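Local coordinates for protein guanine nucleotide exchange factor SRM1 (Saccharomyces cerevisiae, PDB 3OF7) that promotes the exchange of GDP for GTP on the GTPases GSP1 and GSP2, binds chromatin, and controls RNA metabolism and nuclear transport, at residues E52-P56 with Y407-P413; E322-L326 with S336-L340; E344-P348 with V367-L373; W401-E405 with E415-E419. One frame throughout, in Å; residues are numbered along the deposited sequence.

Interaction 1 of 4, residues E52-P56 with Y407-P413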
loop_
_atom_site.group_PDB
_atom_site.type_symbol
_atom_site.label_atom_id
_atom_site.label_comp_id
_atom_site.label_asym_id
_atom_site.label_seq_id
_atom_site.Cartn_x
_atom_site.Cartn_y
_atom_site.Cartn_z
ATOM N N GLU A 52 12.874 -15.132 -7.894
ATOM C CA GLU A 52 12.329 -14.483 -9.082
ATOM C C GLU A 52 11.199 -15.354 -9.623
ATOM O O GLU A 52 11.414 -16.510 -10.014
ATOM C CB GLU A 52 13.421 -14.250 -10.130
ATOM C CG GLU A 52 12.956 -13.542 -11.389
ATOM C CD GLU A 52 14.048 -13.476 -12.441
ATOM O OE1 GLU A 52 14.236 -14.467 -13.179
ATOM O OE2 GLU A 52 14.722 -12.432 -12.528
ATOM N N VAL A 53 9.990 -14.796 -9.609
ATOM C CA VAL A 53 8.772 -15.559 -9.848
ATOM C C VAL A 53 7.853 -14.708 -10.720
ATOM O O VAL A 53 7.392 -13.651 -10.305
ATOM C CB VAL A 53 8.110 -15.965 -8.498
ATOM C CG1 VAL A 53 6.724 -16.547 -8.705
ATOM C CG2 VAL A 53 8.997 -16.969 -7.743
ATOM N N LYS A 54 7.609 -15.165 -11.945
ATOM C CA LYS A 54 7.028 -14.308 -12.977
ATOM C C LYS A 54 5.502 -14.390 -13.077
ATOM O O LYS A 54 4.893 -13.664 -13.865
ATOM C CB LYS A 54 7.701 -14.598 -14.336
ATOM C CG LYS A 54 9.216 -14.398 -14.309
ATOM C CD LYS A 54 9.898 -14.822 -15.605
ATOM C CE LYS A 54 11.418 -14.726 -15.463
ATOM N NZ LYS A 54 12.145 -15.050 -16.750
ATOM N N ARG A 55 4.899 -15.273 -12.276
ATOM C CA ARG A 55 3.438 -15.438 -12.204
ATOM C C ARG A 55 3.046 -15.714 -10.757
ATOM O O ARG A 55 3.855 -16.268 -10.016
ATOM C CB ARG A 55 2.994 -16.637 -13.062
ATOM C CG ARG A 55 3.147 -16.469 -14.569
ATOM C CD ARG A 55 2.237 -15.387 -15.089
ATOM N NE ARG A 55 1.973 -15.521 -16.523
ATOM C CZ ARG A 55 0.957 -14.932 -17.143
ATOM N NH1 ARG A 55 0.114 -14.160 -16.456
ATOM N NH2 ARG A 55 0.783 -15.112 -18.447
ATOM N N PRO A 56 1.806 -15.349 -10.351
ATOM C CA PRO A 56 1.366 -15.604 -8.978
ATOM C C PRO A 56 1.619 -17.044 -8.544
ATOM O O PRO A 56 1.175 -17.982 -9.210
ATOM C CB PRO A 56 -0.139 -15.315 -9.035
ATOM C CG PRO A 56 -0.254 -14.253 -10.076
ATOM C CD PRO A 56 0.781 -14.614 -11.119
ATOM N N TYR A 407 9.108 -8.185 -12.976
ATOM C CA TYR A 407 8.003 -9.163 -13.118
ATOM C C TYR A 407 6.936 -9.011 -12.034
ATOM O O TYR A 407 6.165 -9.936 -11.775
ATOM C CB TYR A 407 8.527 -10.614 -13.157
ATOM C CG TYR A 407 9.698 -10.802 -14.094
ATOM C CD1 TYR A 407 9.499 -10.900 -15.473
ATOM C CD2 TYR A 407 11.005 -10.860 -13.605
ATOM C CE1 TYR A 407 10.572 -11.059 -16.345
ATOM C CE2 TYR A 407 12.090 -11.017 -14.473
ATOM C CZ TYR A 407 11.861 -11.120 -15.836
ATOM O OH TYR A 407 12.919 -11.281 -16.702
ATOM N N ALA A 408 6.894 -7.834 -11.413
ATOM C CA ALA A 408 5.941 -7.549 -10.342
ATOM C C ALA A 408 4.498 -7.507 -10.859
ATOM O O ALA A 408 3.547 -7.605 -10.078
ATOM C CB ALA A 408 6.307 -6.234 -9.658
ATOM N N VAL A 409 4.341 -7.351 -12.172
ATOM C CA VAL A 409 3.020 -7.371 -12.791
ATOM C C VAL A 409 2.472 -8.799 -12.954
ATOM O O VAL A 409 1.271 -8.981 -13.152
ATOM C CB VAL A 409 2.971 -6.589 -14.141
ATOM C CG1 VAL A 409 3.274 -5.110 -13.915
ATOM C CG2 VAL A 409 3.937 -7.191 -15.172
ATOM N N GLY A 410 3.355 -9.797 -12.850
ATOM C CA GLY A 410 2.966 -11.220 -12.933
ATOM C C GLY A 410 2.369 -11.611 -14.278
ATOM O O GLY A 410 1.407 -12.391 -14.351
ATOM N N LEU A 411 2.930 -11.062 -15.346
ATOM C CA LEU A 411 2.405 -11.318 -16.686
ATOM C C LEU A 411 3.311 -12.233 -17.523
ATOM O O LEU A 411 3.179 -12.308 -18.743
ATOM C CB LEU A 411 2.083 -9.991 -17.395
ATOM C CG LEU A 411 0.934 -9.199 -16.739
ATOM C CD1 LEU A 411 0.807 -7.793 -17.317
ATOM C CD2 LEU A 411 -0.415 -9.937 -16.842
ATOM N N GLY A 412 4.217 -12.939 -16.850
ATOM C CA GLY A 412 5.055 -13.940 -17.508
ATOM C C GLY A 412 6.445 -13.465 -17.903
ATOM O O GLY A 412 6.927 -12.450 -17.386
ATOM N N PRO A 413 7.088 -14.193 -18.842
ATOM C CA PRO A 413 8.494 -14.026 -19.212
ATOM C C PRO A 413 8.734 -12.888 -20.201
ATOM O O PRO A 413 9.314 -13.105 -21.274
ATOM C CB PRO A 413 8.837 -15.373 -19.859
ATOM C CG PRO A 413 7.560 -15.799 -20.504
ATOM C CD PRO A 413 6.434 -15.245 -19.650
HETATM O O HOH W 1 11.664 -13.446 -18.858
#
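The seam between the first and last repeats of the RCC1-like propeller brings Lys54 against Tyr407 and Gly412, with the corner of chain at 52-56 meeting the loop 407-413. Lys54 runs alongside the Tyr407 side chain, both pointing the same way. Lys54 CG stands over one face of the Tyr407 ring, 3.8 Å from the centroid and 21° off the normal, a CH-pi contact. Lys54 CG lies anti to the carbonyl carbon (chi1 -58°) and the chain beyond is extended, which carries CD and CE along the ring until NZ is level with the hydroxyl. There a water takes a hydrogen bond from Lys54 NZ at 2.7 Å and a weak one links it to Tyr407 OH. Glu52 comes at the ring edge, OE2 lying 3.6 Å from Tyr407 CE2 with the carboxylate turned 68° from the ring. Without the ring, as with an alanine at Tyr407, the aliphatic part of Lys54 would probably lose its flat support and its ammonium be freer to swing.

Repeats 1 and 7 of the circular fold are thus joined by side chains and also by backbone. The Gly412 amide gives Lys54 O a 3.1 Å hydrogen bond, and Gly410 CA approaches the same oxygen at 3.2 Å. Gly410 closes a type I turn begun at Tyr407 and has positive phi, while a side chain at Gly412 would clash with Pro413. The Arg55 guanidinium lies with one face over the Leu411-Gly412 peptide, Leu411 C being 3.6 Å above its plane, and Arg55 NH1 makes a weak, bent bond to Gly410 O (3.0 Å).

Interaction 2 of 4, residues E322-L326 with S336-L340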
loop_
_atom_site.group_PDB
_atom_site.type_symbol
_atom_site.label_atom_id
_atom_site.label_comp_id
_atom_site.label_asym_id
_atom_site.label_seq_id
_atom_site.Cartn_x
_atom_site.Cartn_y
_atom_site.Cartn_z
ATOM N N GLU A 322 5.590 5.367 -5.955
ATOM C CA GLU A 322 6.589 6.432 -5.858
ATOM C C GLU A 322 6.147 7.708 -6.593
ATOM O O GLU A 322 6.216 8.817 -6.041
ATOM C CB GLU A 322 7.970 5.970 -6.344
ATOM C CG GLU A 322 9.056 6.999 -6.026
ATOM C CD GLU A 322 10.461 6.552 -6.355
ATOM O OE1 GLU A 322 10.653 5.610 -7.155
ATOM O OE2 GLU A 322 11.385 7.184 -5.818
ATOM N N HIS A 323 5.688 7.548 -7.831
ATOM C CA HIS A 323 5.428 8.706 -8.689
ATOM C C HIS A 323 4.088 8.659 -9.401
ATOM O O HIS A 323 3.898 9.355 -10.405
ATOM C CB HIS A 323 6.536 8.851 -9.741
ATOM C CG HIS A 323 7.906 9.045 -9.168
ATOM N ND1 HIS A 323 9.018 8.410 -9.677
ATOM C CD2 HIS A 323 8.349 9.836 -8.161
ATOM C CE1 HIS A 323 10.087 8.791 -8.995
ATOM N NE2 HIS A 323 9.705 9.653 -8.068
ATOM N N HIS A 324 3.164 7.851 -8.891
ATOM C CA HIS A 324 1.814 7.780 -9.464
ATOM C C HIS A 324 0.774 7.534 -8.392
ATOM O O HIS A 324 1.097 7.071 -7.293
ATOM C CB HIS A 324 1.718 6.701 -10.552
ATOM C CG HIS A 324 1.741 5.300 -10.027
ATOM N ND1 HIS A 324 0.667 4.442 -10.152
ATOM C CD2 HIS A 324 2.705 4.603 -9.381
ATOM C CE1 HIS A 324 0.971 3.277 -9.611
ATOM N NE2 HIS A 324 2.205 3.347 -9.142
ATOM N N SER A 325 -0.473 7.848 -8.723
ATOM C CA SER A 325 -1.577 7.670 -7.796
ATOM C C SER A 325 -2.776 7.076 -8.503
ATOM O O SER A 325 -2.984 7.333 -9.682
ATOM C CB SER A 325 -1.968 9.011 -7.194
ATOM O OG SER A 325 -0.844 9.585 -6.557
ATOM N N LEU A 326 -3.568 6.306 -7.763
ATOM C CA LEU A 326 -4.746 5.648 -8.318
ATOM C C LEU A 326 -5.949 5.888 -7.423
ATOM O O LEU A 326 -5.936 5.531 -6.251
ATOM C CB LEU A 326 -4.505 4.143 -8.477
ATOM C CG LEU A 326 -3.263 3.722 -9.268
ATOM C CD1 LEU A 326 -3.093 2.219 -9.181
ATOM C CD2 LEU A 326 -3.340 4.174 -10.734
ATOM N N SER A 336 -6.218 7.822 -12.697
ATOM C CA SER A 336 -4.789 7.807 -12.425
ATOM C C SER A 336 -4.140 9.157 -12.717
ATOM O O SER A 336 -4.642 9.947 -13.536
ATOM C CB SER A 336 -4.098 6.710 -13.226
ATOM O OG SER A 336 -4.073 7.029 -14.603
ATOM N N CYS A 337 -3.031 9.418 -12.033
ATOM C CA CYS A 337 -2.190 10.575 -12.334
ATOM C C CYS A 337 -0.750 10.318 -11.909
ATOM O O CYS A 337 -0.487 9.466 -11.053
ATOM C CB CYS A 337 -2.719 11.843 -11.661
ATOM S SG CYS A 337 -2.931 11.739 -9.884
ATOM N N GLY A 338 0.167 11.075 -12.507
ATOM C CA GLY A 338 1.589 10.931 -12.240
ATOM C C GLY A 338 2.382 10.432 -13.429
ATOM O O GLY A 338 2.053 10.706 -14.597
ATOM N N ARG A 339 3.416 9.661 -13.120
ATOM C CA ARG A 339 4.449 9.291 -14.078
ATOM C C ARG A 339 4.003 8.333 -15.190
ATOM O O ARG A 339 3.192 7.427 -14.970
ATOM C CB ARG A 339 5.632 8.702 -13.312
ATOM C CG ARG A 339 6.887 8.577 -14.133
ATOM C CD ARG A 339 8.067 8.335 -13.214
ATOM N NE ARG A 339 9.295 8.260 -13.996
ATOM C CZ ARG A 339 10.490 7.961 -13.503
ATOM N NH1 ARG A 339 10.647 7.696 -12.207
ATOM N NH2 ARG A 339 11.536 7.939 -14.319
ATOM N N LEU A 340 4.577 8.541 -16.375
ATOM C CA LEU A 340 4.258 7.787 -17.586
ATOM C C LEU A 340 5.455 6.995 -18.137
ATOM O O LEU A 340 5.283 6.113 -18.999
ATOM C CB LEU A 340 3.736 8.781 -18.640
ATOM C CG LEU A 340 2.969 8.391 -19.903
ATOM C CD1 LEU A 340 1.738 7.566 -19.578
ATOM C CD2 LEU A 340 2.576 9.677 -20.630
#
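His323 and Arg339 meet twice, through backbone and side chain. The Arg339 amide donates to His323 O at 2.8 Å, and Arg339 NH1 donates to His323 ND1 at 3.1 Å. The two side chains run side by side, ring and guanidinium planes 51° apart, and NH1 arrives 25° out of the imidazole plane. An extended chain, with Arg339 CG anti to the backbone N (chi1 -166°), brings the guanidinium level with the ring. Because ND1 accepts here, any proton on a neutral ring would be expected on NE2.

These bonds extend the ladder of an antiparallel hairpin beyond the start of strand 324-329; that strand and 334-337 are the middle two of a four-stranded propeller blade. Ser325 and Cys337 form a hydrogen-bonded pair: Ser325 N to Cys337 O is 2.8 Å, and the return bond from Cys337 N to Ser325 O is 3.1 Å. On the face opposite these two side chains, Leu326 CD2 packs on Ser336 CB at 3.6 Å. At Gly338 the backbone passes so near His323 O and His324 CA that a beta carbon would clash with both.

Further out, Asp341 forms a salt bridge with Arg339 NE, Phe286 and His387 meet the His323 ring, and Ser325 OG bonds to Gln288 O.

Interaction 3 of 4, residues E344-P348 with V367-L373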
loop_
_atom_site.group_PDB
_atom_site.type_symbol
_atom_site.label_atom_id
_atom_site.label_comp_id
_atom_site.label_asym_id
_atom_site.label_seq_id
_atom_site.Cartn_x
_atom_site.Cartn_y
_atom_site.Cartn_z
ATOM N N GLU A 344 3.240 3.833 -15.532
ATOM C CA GLU A 344 2.669 3.723 -14.187
ATOM C C GLU A 344 1.185 4.051 -14.173
ATOM O O GLU A 344 0.407 3.368 -13.503
ATOM C CB GLU A 344 3.423 4.599 -13.170
ATOM C CG GLU A 344 4.875 4.182 -12.927
ATOM C CD GLU A 344 5.890 4.925 -13.802
ATOM O OE1 GLU A 344 5.584 5.245 -14.978
ATOM O OE2 GLU A 344 7.018 5.168 -13.305
ATOM N N VAL A 345 0.793 5.085 -14.924
ATOM C CA VAL A 345 -0.600 5.555 -14.919
ATOM C C VAL A 345 -1.570 4.682 -15.741
ATOM O O VAL A 345 -2.789 4.808 -15.593
ATOM C CB VAL A 345 -0.724 7.054 -15.310
ATOM C CG1 VAL A 345 -0.076 7.917 -14.229
ATOM C CG2 VAL A 345 -0.081 7.316 -16.670
ATOM N N GLY A 346 -1.029 3.809 -16.592
ATOM C CA GLY A 346 -1.833 2.806 -17.301
ATOM C C GLY A 346 -2.772 3.372 -18.352
ATOM O O GLY A 346 -3.847 2.808 -18.593
ATOM N N ILE A 347 -2.369 4.496 -18.951
ATOM C CA ILE A 347 -3.115 5.136 -20.043
ATOM C C ILE A 347 -2.370 4.866 -21.365
ATOM O O ILE A 347 -1.162 5.108 -21.455
ATOM C CB ILE A 347 -3.278 6.667 -19.805
ATOM C CG1 ILE A 347 -4.011 6.937 -18.481
ATOM C CG2 ILE A 347 -4.002 7.335 -20.978
ATOM C CD1 ILE A 347 -3.839 8.341 -17.933
ATOM N N PRO A 348 -3.073 4.338 -22.385
ATOM C CA PRO A 348 -2.350 4.042 -23.622
ATOM C C PRO A 348 -2.018 5.314 -24.406
ATOM O O PRO A 348 -2.754 6.297 -24.317
ATOM C CB PRO A 348 -3.329 3.167 -24.403
ATOM C CG PRO A 348 -4.674 3.566 -23.906
ATOM C CD PRO A 348 -4.515 4.042 -22.492
ATOM N N VAL A 367 1.045 12.518 -16.472
ATOM C CA VAL A 367 -0.358 12.936 -16.606
ATOM C C VAL A 367 -0.750 13.518 -15.250
ATOM O O VAL A 367 -1.030 12.771 -14.308
ATOM C CB VAL A 367 -1.275 11.742 -16.998
ATOM C CG1 VAL A 367 -2.746 12.186 -17.113
ATOM C CG2 VAL A 367 -0.811 11.116 -18.316
ATOM N N PRO A 368 -0.720 14.857 -15.121
ATOM C CA PRO A 368 -0.755 15.469 -13.795
ATOM C C PRO A 368 -2.136 15.724 -13.192
ATOM O O PRO A 368 -2.219 16.226 -12.074
ATOM C CB PRO A 368 -0.035 16.794 -14.018
ATOM C CG PRO A 368 -0.395 17.153 -15.415
ATOM C CD PRO A 368 -0.490 15.863 -16.176
ATOM N N LEU A 369 -3.200 15.426 -13.930
ATOM C CA LEU A 369 -4.555 15.502 -13.378
ATOM C C LEU A 369 -5.156 14.107 -13.382
ATOM O O LEU A 369 -4.885 13.335 -14.300
ATOM C CB LEU A 369 -5.445 16.425 -14.216
ATOM C CG LEU A 369 -5.074 17.889 -14.431
ATOM C CD1 LEU A 369 -6.104 18.513 -15.385
ATOM C CD2 LEU A 369 -4.982 18.663 -13.116
ATOM N N PRO A 370 -5.974 13.778 -12.361
ATOM C CA PRO A 370 -6.634 12.473 -12.307
ATOM C C PRO A 370 -7.406 12.236 -13.595
ATOM O O PRO A 370 -8.205 13.086 -13.998
ATOM C CB PRO A 370 -7.599 12.613 -11.125
ATOM C CG PRO A 370 -7.016 13.653 -10.282
ATOM C CD PRO A 370 -6.307 14.610 -11.191
ATOM N N THR A 371 -7.145 11.105 -14.243
ATOM C CA THR A 371 -7.688 10.815 -15.564
ATOM C C THR A 371 -8.331 9.434 -15.538
ATOM O O THR A 371 -7.693 8.449 -15.164
ATOM C CB THR A 371 -6.586 10.904 -16.650
ATOM O OG1 THR A 371 -5.932 12.177 -16.555
ATOM C CG2 THR A 371 -7.163 10.733 -18.061
ATOM N N LYS A 372 -9.603 9.367 -15.924
ATOM C CA LYS A 372 -10.344 8.107 -15.891
ATOM C C LYS A 372 -9.797 7.115 -16.910
ATOM O O LYS A 372 -9.562 7.470 -18.064
ATOM C CB LYS A 372 -11.848 8.341 -16.120
ATOM C CG LYS A 372 -12.687 7.057 -16.074
ATOM C CD LYS A 372 -14.177 7.328 -15.845
ATOM C CE LYS A 372 -14.950 7.492 -17.145
ATOM N NZ LYS A 372 -16.440 7.572 -16.895
ATOM N N LEU A 373 -9.574 5.874 -16.472
ATOM C CA LEU A 373 -9.132 4.817 -17.368
ATOM C C LEU A 373 -10.320 4.258 -18.141
ATOM O O LEU A 373 -11.395 4.046 -17.578
ATOM C CB LEU A 373 -8.420 3.690 -16.607
ATOM C CG LEU A 373 -7.119 3.990 -15.866
ATOM C CD1 LEU A 373 -6.406 2.686 -15.504
ATOM C CD2 LEU A 373 -6.202 4.863 -16.704
#
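This is an apolar packing contact without a hydrogen bond across it, in which the loop 344-348 lies against Val367, Thr371 and Leu373 on the outer side of a propeller blade within the sixth repeat. Ile347 carries it. Its CG1 lies anti to the carbonyl carbon (chi1 -59°) and chi2 is near 161°, an extended path that drives CD1 in between Val367 and Thr371. Ile347 and Val367 meet tip to tip, Ile347 CD1 standing 4.1 Å from Val367 CG1. Thr371 crosses the isoleucine at about a right angle and offers carbon, its CB 4.0 Å from Ile347 CD1. Further back along the same side chain, Leu373 crosses obliquely, and its CD2 touches Ile347 CG1 at 3.5 Å. The same leucine methyl is 3.6 Å from Val345 O, so one branch of Leu373 covers both the isoleucine and the loop backbone. Val345 adds a third apolar pair, its CG2 to Val367 CG2 at 4.2 Å.

The chain corner at Leu369 lets residues from two successive strands, 364-368 and 370-372, present side chains to one isoleucine. Thr371 OG1 donates to Leu369 O at 2.7 Å across that corner and also bonds to Tyr355 OH, while Val345 O is taken by Ser336 OG. With these polar atoms paired to other groups, the interface between loop and blade probably depends on close fit among branched aliphatic groups and on excluding water.

Interaction 4 of 4, residues W401-E405 with E415-E419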
loop_
_atom_site.group_PDB
_atom_site.type_symbol
_atom_site.label_atom_id
_atom_site.label_comp_id
_atom_site.label_asym_id
_atom_site.label_seq_id
_atom_site.Cartn_x
_atom_site.Cartn_y
_atom_site.Cartn_z
ATOM N N TRP A 401 -0.327 -3.594 -14.361
ATOM C CA TRP A 401 0.345 -2.770 -15.354
ATOM C C TRP A 401 1.497 -2.003 -14.716
ATOM O O TRP A 401 1.632 -1.969 -13.484
ATOM C CB TRP A 401 -0.630 -1.794 -16.023
ATOM C CG TRP A 401 -1.192 -0.698 -15.125
ATOM C CD1 TRP A 401 -0.789 0.609 -15.076
ATOM C CD2 TRP A 401 -2.274 -0.817 -14.185
ATOM N NE1 TRP A 401 -1.549 1.311 -14.174
ATOM C CE2 TRP A 401 -2.463 0.460 -13.605
ATOM C CE3 TRP A 401 -3.093 -1.881 -13.769
ATOM C CZ2 TRP A 401 -3.445 0.709 -12.635
ATOM C CZ3 TRP A 401 -4.069 -1.637 -12.801
ATOM C CH2 TRP A 401 -4.238 -0.347 -12.246
ATOM N N GLY A 402 2.322 -1.402 -15.567
ATOM C CA GLY A 402 3.441 -0.606 -15.104
ATOM C C GLY A 402 4.781 -1.236 -15.428
ATOM O O GLY A 402 4.919 -1.957 -16.414
ATOM N N PHE A 403 5.765 -0.929 -14.592
ATOM C CA PHE A 403 7.143 -1.371 -14.774
ATOM C C PHE A 403 7.230 -2.898 -14.808
ATOM O O PHE A 403 6.726 -3.573 -13.909
ATOM C CB PHE A 403 7.985 -0.808 -13.632
ATOM C CG PHE A 403 9.469 -1.022 -13.790
ATOM C CD1 PHE A 403 10.208 -1.575 -12.753
ATOM C CD2 PHE A 403 10.126 -0.652 -14.960
ATOM C CE1 PHE A 403 11.597 -1.760 -12.879
ATOM C CE2 PHE A 403 11.504 -0.814 -15.097
ATOM C CZ PHE A 403 12.241 -1.378 -14.057
ATOM N N GLY A 404 7.859 -3.435 -15.852
ATOM C CA GLY A 404 7.857 -4.877 -16.082
ATOM C C GLY A 404 9.133 -5.631 -15.764
ATOM O O GLY A 404 9.123 -6.858 -15.667
ATOM N N GLU A 405 10.237 -4.907 -15.604
ATOM C CA GLU A 405 11.559 -5.528 -15.467
ATOM C C GLU A 405 11.717 -6.474 -14.259
ATOM O O GLU A 405 12.511 -7.409 -14.293
ATOM C CB GLU A 405 12.624 -4.431 -15.455
ATOM C CG GLU A 405 14.064 -4.883 -15.391
ATOM C CD GLU A 405 15.004 -3.696 -15.467
ATOM O OE1 GLU A 405 14.984 -2.998 -16.501
ATOM O OE2 GLU A 405 15.740 -3.446 -14.490
ATOM N N GLU A 415 10.039 -8.719 -20.081
ATOM C CA GLU A 415 10.563 -7.612 -19.270
ATOM C C GLU A 415 9.920 -6.254 -19.573
ATOM O O GLU A 415 9.974 -5.339 -18.744
ATOM C CB GLU A 415 12.086 -7.498 -19.421
ATOM C CG GLU A 415 12.867 -8.502 -18.608
ATOM C CD GLU A 415 14.368 -8.259 -18.659
ATOM O OE1 GLU A 415 15.115 -9.216 -18.951
ATOM O OE2 GLU A 415 14.804 -7.112 -18.414
ATOM N N ASP A 416 9.317 -6.123 -20.753
ATOM C CA ASP A 416 8.782 -4.835 -21.208
ATOM C C ASP A 416 7.662 -4.348 -20.299
ATOM O O ASP A 416 6.893 -5.157 -19.763
ATOM C CB ASP A 416 8.275 -4.924 -22.648
ATOM C CG ASP A 416 9.279 -5.572 -23.576
ATOM O OD1 ASP A 416 9.284 -6.819 -23.666
ATOM O OD2 ASP A 416 10.060 -4.832 -24.210
ATOM N N ASP A 417 7.578 -3.031 -20.127
ATOM C CA ASP A 417 6.514 -2.424 -19.323
ATOM C C ASP A 417 5.138 -2.700 -19.921
ATOM O O ASP A 417 4.997 -2.816 -21.143
ATOM C CB ASP A 417 6.738 -0.920 -19.181
ATOM C CG ASP A 417 8.092 -0.580 -18.570
ATOM O OD1 ASP A 417 8.647 -1.405 -17.809
ATOM O OD2 ASP A 417 8.599 0.522 -18.851
ATOM N N THR A 418 4.135 -2.824 -19.047
ATOM C CA THR A 418 2.761 -3.101 -19.455
ATOM C C THR A 418 1.950 -1.809 -19.441
ATOM O O THR A 418 1.777 -1.178 -18.392
ATOM C CB THR A 418 2.106 -4.186 -18.564
ATOM O OG1 THR A 418 2.850 -5.406 -18.662
ATOM C CG2 THR A 418 0.669 -4.442 -18.985
ATOM N N GLU A 419 1.444 -1.435 -20.616
ATOM C CA GLU A 419 0.878 -0.098 -20.841
ATOM C C GLU A 419 -0.479 0.181 -20.194
ATOM O O GLU A 419 -0.730 1.297 -19.736
ATOM C CB GLU A 419 0.817 0.208 -22.342
ATOM C CG GLU A 419 0.517 1.665 -22.656
ATOM C CD GLU A 419 0.648 1.979 -24.139
ATOM O OE1 GLU A 419 0.458 1.057 -24.958
ATOM O OE2 GLU A 419 0.936 3.144 -24.479
#
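Gly402 and Thr418 exchange two backbone hydrogen bonds, as an antiparallel hydrogen-bonded pair. Gly402 N reaches Thr418 O at 2.9 Å, and Thr418 N reaches Gly402 O at the same length. A third bond comes from a side chain: Gly404 N donates to Asp417 OD1 at 2.9 Å, on the anti side of the carboxylate and 21° out of its plane. Asp417 CG is anti to the carbonyl carbon (chi1 -57°), which turns OD1 back toward 401-405. The same oxygen lies 3.3 Å from Phe403 CD2, the ring and carboxylate planes being 53° apart. A leucine in place of Asp417 would probably leave the Gly404 amide without its acceptor and the turn after Gly402 less firmly fixed.

Trp401 CB rests 3.4 Å from Thr418 O and packs on Thr418 CG2 at 4.2 Å, and the indole leads away to Glu344 O, to which NE1 makes a weak bond. At Gly404 a beta carbon would clash with the carbonyl oxygens of Glu415 and Asp416. At the exposed end, Glu405 OE1 and Glu415 OE2 sit 4.5 Å apart, an approach that probably costs some energy. The pairing belongs to the outer edge of a propeller blade, where strand 398-402 takes up the returning chain at 418-419 within the seventh RCC1 repeat.

From the N terminus, 52-56 in the first repeat comes first, but its partner, 407-413, arrives only after the chain has gone round the propeller, so interaction 1 closes a loop that contains interactions 2 and 3 whole. Those two follow in series: interaction 2 closes the hairpin bridging repeats 5 and 6, and interaction 3 then brings a loop against strands 364-368 and 370-372 of repeat 6, the centres of the two contacts about 7 Å apart. Interaction 4 crosses interaction 1, since 407-413 lies in the loop between 401-405 and 415-419. Trp401 touches both Leu326 and Gly346, linking interaction 4 with interactions 2 and 3, and Leu411 meets Thr418 between interactions 1 and 4.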